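Local coordinates for pollen-specific leucine-rich repeat extensin-like protein 1 (PDB 6TME) that probably acts in the pollen cell wall, where its leucine-rich repeat domain is thought to recognise signalling peptides and its extensin part to associate with the wall, at residues 242-247 and 266-271; 272-277 and 292-297; 288-293 and 312-317; 298-303 and 322-327. One frame throughout, in Å; residues are numbered along the deposited sequence.

Contact 1: 242-247 and 266-271; sequences IGNNLS and SSNGFV
Asn244 and Asn268 occupy the same position in two successive coils of a leucine-rich repeat solenoid, that of the asparagine which lines the turn following each inner strand. The side chain of Asn268 reaches back to the backbone of 242-247. Its CG is anti to the carbonyl carbon (chi1 -84°), and its OD1 accepts from Leu246 N at 3.0 Å with an N-H...O angle of 165°. The same oxygen also receives a weak bond from Asn244 N at 3.2 Å, so two backbone N-H groups converge on one amide oxygen. Asn268 ND2 is engaged by Phe241 O, which also accepts from Asn244 ND2; both amides are therefore tied to a single carbonyl. In the preceding coil Asn244 OD1 repeats the pattern by accepting from Phe222 N.

Around these amides the coils run almost parallel, the short, weakly bonded strands 245-247 and 269-271 differing by 6° in direction. This is the stacking expected of a solenoid, and backbone bonds accompany it: Gly243 N donates to Ser266 O at 3.0 Å, and Gly269 N gives Leu246 O a weak, bent bond. On the apolar side Leu246 and Phe270 lie alongside each other, pointing the same way, and Leu246 CB approaches Phe270 CZ obliquely at 3.6 Å. Ile242 places CG2 3.8 Å from Ser266 OG, whose hydroxyl is hydrogen-bonded to Asp264. A water donates to both Asn244 O (2.9 Å) and Ser267 O (2.6 Å), two carbonyl oxygens with no bond between them.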
loop_
_atom_site.group_PDB
_atom_site.type_symbol
_atom_site.label_atom_id
_atom_site.label_comp_id
_atom_site.label_asym_id
_atom_site.label_seq_id
_atom_site.Cartn_x
_atom_site.Cartn_y
_atom_site.Cartn_z
ATOM N N ILE A 242 -0.788 -6.030 8.608
ATOM C CA ILE A 242 -1.774 -7.071 8.888
ATOM C C ILE A 242 -1.418 -8.412 8.242
ATOM O O ILE A 242 -1.278 -8.512 7.017
ATOM C CB ILE A 242 -3.177 -6.640 8.418
ATOM C CG1 ILE A 242 -3.546 -5.286 8.972
ATOM C CG2 ILE A 242 -4.233 -7.666 8.844
ATOM C CD1 ILE A 242 -4.891 -4.815 8.470
ATOM N N GLY A 243 -1.311 -9.459 9.055
ATOM C CA GLY A 243 -1.352 -10.802 8.510
ATOM C C GLY A 243 -0.073 -11.230 7.823
ATOM O O GLY A 243 -0.066 -11.508 6.629
ATOM N N ASN A 244 1.024 -11.244 8.567
ATOM C CA ASN A 244 2.302 -11.724 8.070
ATOM C C ASN A 244 2.834 -12.695 9.122
ATOM O O ASN A 244 2.100 -13.206 9.977
ATOM C CB ASN A 244 3.254 -10.558 7.781
ATOM C CG ASN A 244 2.990 -9.913 6.435
ATOM O OD1 ASN A 244 3.303 -10.483 5.386
ATOM N ND2 ASN A 244 2.407 -8.717 6.454
ATOM N N ASN A 245 4.129 -12.972 9.057
ATOM C CA ASN A 245 4.753 -13.848 10.030
ATOM C C ASN A 245 5.904 -13.122 10.698
ATOM O O ASN A 245 7.004 -13.670 10.832
ATOM C CB ASN A 245 5.219 -15.136 9.356
ATOM C CG ASN A 245 4.066 -16.072 9.078
ATOM O OD1 ASN A 245 3.272 -16.391 9.981
ATOM N ND2 ASN A 245 3.930 -16.488 7.822
ATOM N N LEU A 246 5.660 -11.878 11.092
ATOM C CA LEU A 246 6.659 -11.103 11.798
ATOM C C LEU A 246 6.642 -11.457 13.294
ATOM O O LEU A 246 5.654 -11.966 13.837
ATOM C CB LEU A 246 6.398 -9.619 11.590
ATOM C CG LEU A 246 6.388 -9.083 10.150
ATOM C CD1 LEU A 246 5.804 -7.648 10.137
ATOM C CD2 LEU A 246 7.782 -9.100 9.523
ATOM N N SER A 247 7.745 -11.156 13.963
ATOM C CA SER A 247 7.959 -11.597 15.339
ATOM C C SER A 247 9.014 -10.697 15.961
ATOM O O SER A 247 9.377 -9.653 15.405
ATOM C CB SER A 247 8.382 -13.068 15.380
ATOM O OG SER A 247 9.577 -13.245 14.625
ATOM N N SER A 266 -1.384 -6.033 13.233
ATOM C CA SER A 266 -2.167 -7.132 13.766
ATOM C C SER A 266 -1.928 -8.423 12.983
ATOM O O SER A 266 -1.474 -8.422 11.827
ATOM C CB SER A 266 -3.662 -6.783 13.775
ATOM O OG SER A 266 -4.182 -6.666 12.466
ATOM N N SER A 267 -2.238 -9.540 13.651
ATOM C CA SER A 267 -2.190 -10.869 13.046
ATOM C C SER A 267 -0.771 -11.211 12.613
ATOM O O SER A 267 -0.521 -11.619 11.475
ATOM C CB SER A 267 -3.171 -10.980 11.877
ATOM O OG SER A 267 -4.475 -10.822 12.375
ATOM N N ASN A 268 0.171 -10.993 13.530
ATOM C CA ASN A 268 1.542 -11.423 13.334
ATOM C C ASN A 268 1.916 -12.299 14.523
ATOM O O ASN A 268 1.065 -13.027 15.042
ATOM C CB ASN A 268 2.458 -10.206 13.161
ATOM C CG ASN A 268 2.465 -9.687 11.700
ATOM O OD1 ASN A 268 3.123 -10.254 10.841
ATOM N ND2 ASN A 268 1.686 -8.643 11.424
ATOM N N GLY A 269 3.168 -12.234 14.968
ATOM C CA GLY A 269 3.622 -13.046 16.070
ATOM C C GLY A 269 4.548 -12.243 16.953
ATOM O O GLY A 269 5.560 -12.758 17.440
ATOM N N PHE A 270 4.226 -10.969 17.155
ATOM C CA PHE A 270 5.068 -10.138 17.995
ATOM C C PHE A 270 4.976 -10.565 19.459
ATOM O O PHE A 270 3.975 -11.125 19.911
ATOM C CB PHE A 270 4.683 -8.677 17.843
ATOM C CG PHE A 270 4.898 -8.141 16.462
ATOM C CD1 PHE A 270 6.187 -7.974 15.957
ATOM C CD2 PHE A 270 3.815 -7.795 15.667
ATOM C CE1 PHE A 270 6.384 -7.477 14.685
ATOM C CE2 PHE A 270 4.010 -7.298 14.392
ATOM C CZ PHE A 270 5.292 -7.137 13.897
ATOM N N VAL A 271 6.050 -10.301 20.194
ATOM C CA VAL A 271 6.178 -10.656 21.594
ATOM C C VAL A 271 6.677 -9.434 22.350
ATOM O O VAL A 271 6.917 -8.376 21.774
ATOM C CB VAL A 271 7.131 -11.850 21.813
ATOM C CG1 VAL A 271 6.547 -13.130 21.225
ATOM C CG2 VAL A 271 8.487 -11.540 21.192
HETATM O O HOH W 1 -0.654 -13.889 10.297
#

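Contact 2: 272-277 and 292-297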
loop_
_atom_site.group_PDB
_atom_site.type_symbol
_atom_site.label_atom_id
_atom_site.label_comp_id
_atom_site.label_asym_id
_atom_site.label_seq_id
_atom_site.Cartn_x
_atom_site.Cartn_y
_atom_site.Cartn_z
ATOM N N GLY A 272 6.840 -9.595 23.655
ATOM C CA GLY A 272 7.264 -8.486 24.469
ATOM C C GLY A 272 6.118 -7.584 24.879
ATOM O O GLY A 272 4.926 -7.869 24.697
ATOM N N SER A 273 6.509 -6.469 25.464
ATOM C CA SER A 273 5.583 -5.428 25.869
ATOM C C SER A 273 5.539 -4.336 24.817
ATOM O O SER A 273 6.465 -4.161 24.026
ATOM C CB SER A 273 5.986 -4.832 27.221
ATOM O OG SER A 273 6.278 -5.856 28.145
ATOM N N LEU A 274 4.431 -3.624 24.797
ATOM C CA LEU A 274 4.371 -2.416 24.002
ATOM C C LEU A 274 5.458 -1.480 24.501
ATOM O O LEU A 274 5.614 -1.318 25.717
ATOM C CB LEU A 274 3.002 -1.750 24.112
ATOM C CG LEU A 274 1.889 -2.647 23.601
ATOM C CD1 LEU A 274 0.545 -1.932 23.608
ATOM C CD2 LEU A 274 2.245 -3.161 22.204
ATOM N N PRO A 275 6.260 -0.899 23.620
ATOM C CA PRO A 275 7.267 0.051 24.088
ATOM C C PRO A 275 6.604 1.318 24.597
ATOM O O PRO A 275 5.644 1.819 24.006
ATOM C CB PRO A 275 8.125 0.310 22.844
ATOM C CG PRO A 275 7.328 -0.177 21.705
ATOM C CD PRO A 275 6.450 -1.266 22.210
ATOM N N SER A 276 7.125 1.825 25.717
ATOM C CA SER A 276 6.631 3.074 26.283
ATOM C C SER A 276 6.860 4.253 25.351
ATOM O O SER A 276 6.171 5.269 25.473
ATOM C CB SER A 276 7.297 3.336 27.644
ATOM O OG SER A 276 8.704 3.150 27.555
ATOM N N THR A 277 7.814 4.138 24.426
ATOM C CA THR A 277 8.044 5.163 23.413
ATOM C C THR A 277 6.828 5.412 22.526
ATOM O O THR A 277 6.793 6.428 21.821
ATOM C CB THR A 277 9.235 4.763 22.538
ATOM O OG1 THR A 277 9.085 3.400 22.123
ATOM C CG2 THR A 277 10.535 4.905 23.312
ATOM N N ASN A 292 -1.553 -11.098 18.342
ATOM C CA ASN A 292 -0.116 -11.231 18.473
ATOM C C ASN A 292 0.147 -12.018 19.748
ATOM O O ASN A 292 -0.726 -12.733 20.245
ATOM C CB ASN A 292 0.515 -9.836 18.427
ATOM C CG ASN A 292 0.740 -9.369 17.008
ATOM O OD1 ASN A 292 1.532 -9.960 16.278
ATOM N ND2 ASN A 292 0.035 -8.320 16.604
ATOM N N LYS A 293 1.348 -11.881 20.295
ATOM C CA LYS A 293 1.687 -12.530 21.554
ATOM C C LYS A 293 2.237 -11.516 22.539
ATOM O O LYS A 293 3.129 -11.820 23.335
ATOM C CB LYS A 293 2.680 -13.671 21.336
ATOM C CG LYS A 293 1.993 -14.969 21.007
ATOM C CD LYS A 293 2.386 -15.512 19.655
ATOM C CE LYS A 293 3.827 -15.942 19.624
ATOM N NZ LYS A 293 4.128 -16.607 18.329
ATOM N N PHE A 294 1.714 -10.291 22.501
ATOM C CA PHE A 294 2.173 -9.273 23.434
ATOM C C PHE A 294 1.790 -9.630 24.860
ATOM O O PHE A 294 0.751 -10.253 25.123
ATOM C CB PHE A 294 1.574 -7.911 23.120
ATOM C CG PHE A 294 2.010 -7.341 21.817
ATOM C CD1 PHE A 294 3.321 -6.925 21.628
ATOM C CD2 PHE A 294 1.094 -7.194 20.782
ATOM C CE1 PHE A 294 3.725 -6.382 20.412
ATOM C CE2 PHE A 294 1.496 -6.661 19.564
ATOM C CZ PHE A 294 2.811 -6.247 19.381
ATOM N N THR A 295 2.616 -9.172 25.788
ATOM C CA THR A 295 2.391 -9.386 27.207
ATOM C C THR A 295 2.535 -8.062 27.937
ATOM O O THR A 295 3.040 -7.072 27.394
ATOM C CB THR A 295 3.365 -10.419 27.781
ATOM O OG1 THR A 295 4.709 -10.046 27.454
ATOM C CG2 THR A 295 3.075 -11.798 27.198
ATOM N N GLY A 296 2.066 -8.052 29.182
ATOM C CA GLY A 296 2.323 -6.933 30.058
ATOM C C GLY A 296 1.168 -5.965 30.167
ATOM O O GLY A 296 -0.004 -6.336 30.037
ATOM N N PHE A 297 1.509 -4.705 30.385
ATOM C CA PHE A 297 0.559 -3.673 30.755
ATOM C C PHE A 297 0.283 -2.760 29.566
ATOM O O PHE A 297 1.184 -2.462 28.778
ATOM C CB PHE A 297 1.095 -2.864 31.947
ATOM C CG PHE A 297 0.059 -2.536 32.961
ATOM C CD1 PHE A 297 -0.292 -3.460 33.933
ATOM C CD2 PHE A 297 -0.591 -1.305 32.932
ATOM C CE1 PHE A 297 -1.270 -3.163 34.863
ATOM C CE2 PHE A 297 -1.572 -1.001 33.861
ATOM C CZ PHE A 297 -1.912 -1.936 34.825
HETATM O O HOH W 2 5.617 -11.856 25.402
HETATM O O HOH W 3 2.720 -3.774 27.289
#
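Gly272 O is met by three groups of 292-297. Thr295 N donates to it at 2.9 Å with an almost straight N-H...O angle of 170°, Phe294 CA adds a C-H...O contact at 3.3 Å, and the Phe294 ring presents CD1 with the oxygen lying at its edge, in the ring plane. The pairing joins consecutive coils of the leucine-rich repeat solenoid just beyond the asparagine turn, with Gly272 and Phe294 as nearest CA neighbours. A second C-H...O contact, from Ser273 CA to Thr295 O at 3.4 Å, extends the match by one residue.

A bridging water supplements the direct bond: it accepts from Gly272 N, donates to Lys293 O and hydrogen-bonds Thr295 OG1 at 2.9 Å. The Thr295 chi1 of 53° sets OG1 between the backbone N and the carbonyl carbon, on the side of the water.

Inside the coil the interaction becomes apolar. Leu274 also packs on Ile302 of helix 300-303, and the ring of Phe294 meets that of Phe289. Between the two segments, the side chains of Leu274 and Phe294 cross at about a right angle in a CH-pi contact over the ring face: Leu274 CD2 stands 4.0 Å from the Phe294 ring centroid, 12° off the ring normal.

Contact 3: 288-293 and 312-317. With NAG (2-acetamido-2-deoxy-beta-D-glucopyranose), chain E; NAG (2-acetamido-2-deoxy-beta-D-glucopyranose), chain B.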
loop_
_atom_site.group_PDB
_atom_site.type_symbol
_atom_site.label_atom_id
_atom_site.label_comp_id
_atom_site.label_asym_id
_atom_site.label_seq_id
_atom_site.Cartn_x
_atom_site.Cartn_y
_atom_site.Cartn_z
ATOM N N ASP A 288 -3.707 -0.828 15.865
ATOM C CA ASP A 288 -4.212 -2.198 15.951
ATOM C C ASP A 288 -3.036 -3.126 16.218
ATOM O O ASP A 288 -2.173 -3.300 15.350
ATOM C CB ASP A 288 -4.927 -2.613 14.653
ATOM C CG ASP A 288 -5.634 -3.984 14.770
ATOM O OD1 ASP A 288 -5.409 -4.721 15.746
ATOM O OD2 ASP A 288 -6.430 -4.333 13.882
ATOM N N PHE A 289 -3.003 -3.735 17.402
ATOM C CA PHE A 289 -2.014 -4.764 17.705
ATOM C C PHE A 289 -2.652 -6.123 17.909
ATOM O O PHE A 289 -1.991 -7.028 18.441
ATOM C CB PHE A 289 -1.202 -4.411 18.953
ATOM C CG PHE A 289 -0.396 -3.160 18.827
ATOM C CD1 PHE A 289 0.585 -3.049 17.876
ATOM C CD2 PHE A 289 -0.594 -2.115 19.687
ATOM C CE1 PHE A 289 1.332 -1.904 17.774
ATOM C CE2 PHE A 289 0.161 -0.975 19.598
ATOM C CZ PHE A 289 1.110 -0.863 18.639
ATOM N N SER A 290 -3.920 -6.287 17.526
ATOM C CA SER A 290 -4.619 -7.536 17.818
ATOM C C SER A 290 -3.886 -8.741 17.211
ATOM O O SER A 290 -3.095 -8.621 16.267
ATOM C CB SER A 290 -6.064 -7.475 17.311
ATOM O OG SER A 290 -6.112 -7.585 15.904
ATOM N N TYR A 291 -4.148 -9.913 17.790
ATOM C CA TYR A 291 -3.693 -11.207 17.264
ATOM C C TYR A 291 -2.173 -11.271 17.186
ATOM O O TYR A 291 -1.575 -11.459 16.124
ATOM C CB TYR A 291 -4.309 -11.497 15.899
ATOM C CG TYR A 291 -5.771 -11.786 15.957
ATOM C CD1 TYR A 291 -6.226 -13.066 16.258
ATOM C CD2 TYR A 291 -6.706 -10.783 15.693
ATOM C CE1 TYR A 291 -7.568 -13.338 16.324
ATOM C CE2 TYR A 291 -8.057 -11.042 15.754
ATOM C CZ TYR A 291 -8.484 -12.326 16.072
ATOM O OH TYR A 291 -9.832 -12.611 16.126
ATOM N N ASN A 292 -1.553 -11.098 18.342
ATOM C CA ASN A 292 -0.116 -11.231 18.473
ATOM C C ASN A 292 0.147 -12.018 19.748
ATOM O O ASN A 292 -0.726 -12.733 20.245
ATOM C CB ASN A 292 0.515 -9.836 18.427
ATOM C CG ASN A 292 0.740 -9.369 17.008
ATOM O OD1 ASN A 292 1.532 -9.960 16.278
ATOM N ND2 ASN A 292 0.035 -8.320 16.604
ATOM N N LYS A 293 1.348 -11.881 20.295
ATOM C CA LYS A 293 1.687 -12.530 21.554
ATOM C C LYS A 293 2.237 -11.516 22.539
ATOM O O LYS A 293 3.129 -11.820 23.335
ATOM C CB LYS A 293 2.680 -13.671 21.336
ATOM C CG LYS A 293 1.993 -14.969 21.007
ATOM C CD LYS A 293 2.386 -15.512 19.655
ATOM C CE LYS A 293 3.827 -15.942 19.624
ATOM N NZ LYS A 293 4.128 -16.607 18.329
ATOM N N THR A 312 -7.153 -1.243 19.203
ATOM C CA THR A 312 -7.505 -2.661 19.256
ATOM C C THR A 312 -6.273 -3.439 19.708
ATOM O O THR A 312 -5.246 -3.420 19.027
ATOM C CB THR A 312 -7.951 -3.148 17.868
ATOM O OG1 THR A 312 -9.087 -2.392 17.422
ATOM C CG2 THR A 312 -8.261 -4.650 17.851
ATOM N N PHE A 313 -6.360 -4.106 20.855
ATOM C CA PHE A 313 -5.231 -4.885 21.355
ATOM C C PHE A 313 -5.690 -6.276 21.776
ATOM O O PHE A 313 -5.073 -6.921 22.628
ATOM C CB PHE A 313 -4.507 -4.158 22.496
ATOM C CG PHE A 313 -5.423 -3.608 23.577
ATOM C CD1 PHE A 313 -6.164 -2.449 23.373
ATOM C CD2 PHE A 313 -5.500 -4.234 24.816
ATOM C CE1 PHE A 313 -6.993 -1.939 24.375
ATOM C CE2 PHE A 313 -6.310 -3.733 25.833
ATOM C CZ PHE A 313 -7.064 -2.587 25.615
ATOM N N SER A 314 -6.763 -6.753 21.154
ATOM C CA SER A 314 -7.376 -8.013 21.513
ATOM C C SER A 314 -6.507 -9.189 21.049
ATOM O O SER A 314 -5.605 -9.037 20.227
ATOM C CB SER A 314 -8.772 -8.076 20.898
ATOM O OG SER A 314 -8.655 -8.174 19.507
ATOM N N TYR A 315 -6.804 -10.381 21.576
ATOM C CA TYR A 315 -6.067 -11.606 21.245
ATOM C C TYR A 315 -4.564 -11.410 21.416
ATOM O O TYR A 315 -3.776 -11.517 20.463
ATOM C CB TYR A 315 -6.390 -12.084 19.833
ATOM C CG TYR A 315 -7.818 -12.449 19.735
ATOM C CD1 TYR A 315 -8.249 -13.721 20.102
ATOM C CD2 TYR A 315 -8.765 -11.514 19.334
ATOM C CE1 TYR A 315 -9.583 -14.061 20.049
ATOM C CE2 TYR A 315 -10.107 -11.849 19.278
ATOM C CZ TYR A 315 -10.504 -13.122 19.640
ATOM O OH TYR A 315 -11.828 -13.461 19.588
ATOM N N ASN A 316 -4.190 -11.131 22.660
ATOM C CA ASN A 316 -2.793 -11.047 23.088
ATOM C C ASN A 316 -2.703 -11.690 24.471
ATOM O O ASN A 316 -3.575 -12.471 24.878
ATOM C CB ASN A 316 -2.323 -9.588 23.037
ATOM C CG ASN A 316 -2.026 -9.143 21.604
ATOM O OD1 ASN A 316 -1.079 -9.629 20.993
ATOM N ND2 ASN A 316 -2.863 -8.261 21.053
ATOM N N PHE A 317 -1.648 -11.378 25.218
ATOM C CA PHE A 317 -1.580 -11.851 26.610
ATOM C C PHE A 317 -1.320 -10.699 27.573
ATOM O O PHE A 317 -0.501 -10.811 28.494
ATOM C CB PHE A 317 -0.502 -12.916 26.792
ATOM C CG PHE A 317 -0.650 -14.101 25.884
ATOM C CD1 PHE A 317 -1.269 -15.247 26.324
ATOM C CD2 PHE A 317 -0.150 -14.063 24.594
ATOM C CE1 PHE A 317 -1.402 -16.339 25.505
ATOM C CE2 PHE A 317 -0.273 -15.158 23.767
ATOM C CZ PHE A 317 -0.907 -16.303 24.231
HETATM C C1 NAG E . -11.476 -0.343 14.851
HETATM C C2 NAG E . -12.539 -0.331 13.758
HETATM C C3 NAG E . -13.015 -1.754 13.468
HETATM C C4 NAG E . -11.831 -2.622 13.066
HETATM C C5 NAG E . -10.766 -2.600 14.161
HETATM C C6 NAG E . -9.478 -3.256 13.721
HETATM C C7 NAG E . -13.721 1.829 13.802
HETATM C C8 NAG E . -14.958 2.551 14.238
HETATM N N2 NAG E . -13.662 0.527 14.111
HETATM O O3 NAG E . -13.953 -1.730 12.397
HETATM O O4 NAG E . -12.242 -3.951 12.758
HETATM O O5 NAG E . -10.417 -1.245 14.488
HETATM O O6 NAG E . -8.791 -2.437 12.780
HETATM O O7 NAG E . -12.808 2.402 13.207
HETATM C C1 NAG B . -12.363 -7.786 12.257
HETATM C C2 NAG B . -11.631 -6.579 12.842
HETATM C C3 NAG B . -12.339 -5.285 12.434
HETATM C C4 NAG B . -12.551 -5.240 10.924
HETATM C C5 NAG B . -13.176 -6.535 10.407
HETATM C C6 NAG B . -13.207 -6.619 8.898
HETATM C C7 NAG B . -10.385 -6.896 14.939
HETATM C C8 NAG B . -10.481 -6.997 16.434
HETATM N N2 NAG B . -11.538 -6.684 14.292
HETATM O O1 NAG B . -11.712 -8.963 12.610
HETATM O O4 NAG B . -13.433 -4.171 10.612
HETATM O O5 NAG B . -12.420 -7.667 10.854
HETATM O O6 NAG B . -13.195 -7.971 8.458
HETATM O O7 NAG B . -9.311 -7.004 14.346
#
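Tyr291 and Tyr315 lie side by side, pointing the same way, and form an offset stack with centroids 4.3 Å apart and planes only 7° from parallel. Tyr315 CD2 lies over the rim of the Tyr291 ring, 3.4 Å from CZ, while Tyr291 OH sits above the rim of the Tyr315 ring, 3.3 Å from CE2. Both CG atoms lie beside their backbone N (chi1 -70° and -64°).

Equivalent residues of adjacent leucine-rich repeat coils thus stack on one another, and the next residue along, asparagine in both segments, turns its amide to the backbone. Phe289 O is gripped from opposite faces of its carbonyl plane by Asn292 ND2 and Asn316 ND2, each 3.0 Å away, with Phe289 O close to the plane of either amide. Asn316 OD1 serves the backbone of the earlier coil, accepting from Phe294 N.

Asp288 OD1 closes an Asx turn by accepting Ser290 N at 2.8 Å, and takes Ser290 OG through its syn lone pair. Thr312 lies alongside, its CG2 3.5 Å from Asp288 OD1. Protein-attached sugar borders this face: the O6 of one N-acetylglucosamine donates weakly to Asp288 OD2, and Thr312 CG2 touches the acetamide methyl of another.

Contact 4: 298-303 and 322-327. With SO4 (sulfate ion), chain K.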
loop_
_atom_site.group_PDB
_atom_site.type_symbol
_atom_site.label_atom_id
_atom_site.label_comp_id
_atom_site.label_asym_id
_atom_site.label_seq_id
_atom_site.Cartn_x
_atom_site.Cartn_y
_atom_site.Cartn_z
ATOM N N VAL A 298 -0.977 -2.349 29.424
ATOM C CA VAL A 298 -1.368 -1.266 28.527
ATOM C C VAL A 298 -1.691 -0.069 29.411
ATOM O O VAL A 298 -2.643 -0.108 30.202
ATOM C CB VAL A 298 -2.567 -1.636 27.642
ATOM C CG1 VAL A 298 -2.933 -0.466 26.727
ATOM C CG2 VAL A 298 -2.285 -2.921 26.832
ATOM N N THR A 299 -0.894 0.986 29.285
ATOM C CA THR A 299 -0.925 2.156 30.150
ATOM C C THR A 299 -1.683 3.299 29.481
ATOM O O THR A 299 -1.962 3.280 28.277
ATOM C CB THR A 299 0.500 2.615 30.455
ATOM O OG1 THR A 299 1.097 3.042 29.228
ATOM C CG2 THR A 299 1.314 1.467 30.988
ATOM N N ASP A 300 -1.974 4.332 30.269
ATOM C CA ASP A 300 -2.573 5.524 29.686
ATOM C C ASP A 300 -1.540 6.396 28.991
ATOM O O ASP A 300 -1.913 7.377 28.342
ATOM C CB ASP A 300 -3.325 6.328 30.755
ATOM C CG ASP A 300 -2.432 6.778 31.879
ATOM O OD1 ASP A 300 -1.298 6.252 31.980
ATOM O OD2 ASP A 300 -2.862 7.663 32.652
ATOM N N ASN A 301 -0.254 6.067 29.138
ATOM C CA ASN A 301 0.769 6.601 28.251
ATOM C C ASN A 301 0.307 6.500 26.804
ATOM O O ASN A 301 0.522 7.412 25.997
ATOM C CB ASN A 301 2.064 5.818 28.451
ATOM C CG ASN A 301 3.282 6.675 28.347
ATOM O OD1 ASN A 301 3.198 7.901 28.417
ATOM N ND2 ASN A 301 4.442 6.035 28.180
ATOM N N ILE A 302 -0.369 5.404 26.481
ATOM C CA ILE A 302 -0.805 5.097 25.131
ATOM C C ILE A 302 -2.285 5.408 24.937
ATOM O O ILE A 302 -2.673 6.049 23.961
ATOM C CB ILE A 302 -0.485 3.616 24.835
ATOM C CG1 ILE A 302 1.032 3.413 24.820
ATOM C CG2 ILE A 302 -1.133 3.163 23.554
ATOM C CD1 ILE A 302 1.472 1.984 24.991
ATOM N N CYS A 303 -3.124 4.994 25.883
ATOM C CA CYS A 303 -4.567 5.112 25.730
ATOM C C CYS A 303 -5.067 6.549 25.784
ATOM O O CYS A 303 -6.213 6.797 25.385
ATOM C CB CYS A 303 -5.271 4.271 26.791
ATOM S SG CYS A 303 -4.928 2.487 26.609
ATOM N N ALA A 322 -4.678 0.098 31.984
ATOM C CA ALA A 322 -5.147 1.307 32.638
ATOM C C ALA A 322 -6.664 1.444 32.504
ATOM O O ALA A 322 -7.282 0.929 31.566
ATOM C CB ALA A 322 -4.446 2.531 32.042
ATOM N N GLN A 323 -7.266 2.155 33.460
ATOM C CA GLN A 323 -8.714 2.353 33.422
ATOM C C GLN A 323 -9.138 3.114 32.175
ATOM O O GLN A 323 -10.232 2.890 31.647
ATOM C CB GLN A 323 -9.186 3.098 34.675
ATOM C CG GLN A 323 -8.719 2.479 35.987
ATOM C CD GLN A 323 -9.308 3.170 37.209
ATOM O OE1 GLN A 323 -10.154 4.062 37.088
ATOM N NE2 GLN A 323 -8.861 2.758 38.393
ATOM N N SER A 324 -8.298 4.012 31.691
ATOM C CA SER A 324 -8.655 4.735 30.480
ATOM C C SER A 324 -8.474 3.900 29.218
ATOM O O SER A 324 -8.823 4.375 28.138
ATOM C CB SER A 324 -7.847 6.028 30.385
ATOM O OG SER A 324 -6.463 5.751 30.455
ATOM N N CYS A 325 -7.969 2.671 29.328
ATOM C CA CYS A 325 -7.899 1.725 28.215
ATOM C C CYS A 325 -9.108 0.817 28.123
ATOM O O CYS A 325 -9.139 -0.054 27.249
ATOM C CB CYS A 325 -6.673 0.821 28.341
ATOM S SG CYS A 325 -5.169 1.700 28.507
ATOM N N VAL A 326 -10.073 0.962 29.018
ATOM C CA VAL A 326 -11.121 -0.048 29.142
ATOM C C VAL A 326 -12.185 0.218 28.082
ATOM O O VAL A 326 -12.661 1.358 27.958
ATOM C CB VAL A 326 -11.714 -0.032 30.552
ATOM C CG1 VAL A 326 -12.906 -0.991 30.667
ATOM C CG2 VAL A 326 -10.647 -0.424 31.549
ATOM N N PRO A 327 -12.553 -0.781 27.296
ATOM C CA PRO A 327 -13.628 -0.586 26.321
ATOM C C PRO A 327 -14.938 -0.282 27.038
ATOM O O PRO A 327 -15.147 -0.664 28.191
ATOM C CB PRO A 327 -13.683 -1.925 25.569
ATOM C CG PRO A 327 -12.362 -2.639 25.916
ATOM C CD PRO A 327 -12.005 -2.151 27.286
HETATM S S SO4 K . -6.331 6.763 34.061
HETATM O O1 SO4 K . -7.647 7.377 33.874
HETATM O O2 SO4 K . -6.338 5.405 33.522
HETATM O O3 SO4 K . -6.031 6.706 35.491
HETATM O O4 SO4 K . -5.312 7.563 33.385
#
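The two backbones meet through one direct hydrogen bond, from Ala322 N to Val298 O, 2.7 Å long and nearly in line with the carbonyl (C=O...N 174°). Farther along both segments, Cys303 and Cys325 form a disulfide, SG to SG 2.1 Å, with a chi3 of 108° that gives it a right-handed twist. Both sulfurs are anti to their carbonyl carbons, and both CA-CB bonds point across the interface. Val298 CG1 packs on Cys325 SG at 3.6 Å, so the bridge is lined by an aliphatic branch.

Beside the bridge, Ala322 CB rests 3.5 Å from Asp300 N, and Ser324 OG approaches Asp300 CB at 3.2 Å. A sulfate, probably from the crystallisation liquor, sits beside this pair: Ser324 N (3.0 Å) and Ser324 OG (3.1 Å) both donate to its O2, while Asp300 OD2 comes close to its O4.

The bond and the bridge tie the short helix 300-303, with Thr299 at its N-cap, to the 3-10 turn 323-325 near the C-terminal end of the leucine-rich repeat solenoid. Inward, Val298, Ile302 and Cys303 all pack on Phe311 of strand 310-312; Val298 also touches Phe318 of strand 317-321, and Cys303 reaches Phe335 of strand 334-336.

How the contacts relate
Contacts 1 and 3 are the same kind of junction two repeats apart, each aligning an asparagine turn with its counterpart, and Asn292 OD1 spans the junction between them by accepting from Phe270 N. Contact 3 is the more buried and adds stacked tyrosines and direct sugar contacts; contact 1 is partly buried and lacks the tyrosine stack. Contact 2 shares Asn292 and Lys293 with contact 3 and carries the pairing onward, exchanging asparagine bonds for a CH-pi contact in a buried setting. Contact 4, partly buried and with its centre farthest from that of the chain, relies on a disulfide instead; it touches contact 2 through Leu274 and Ile302, and contact 3 through Phe313 and Val298.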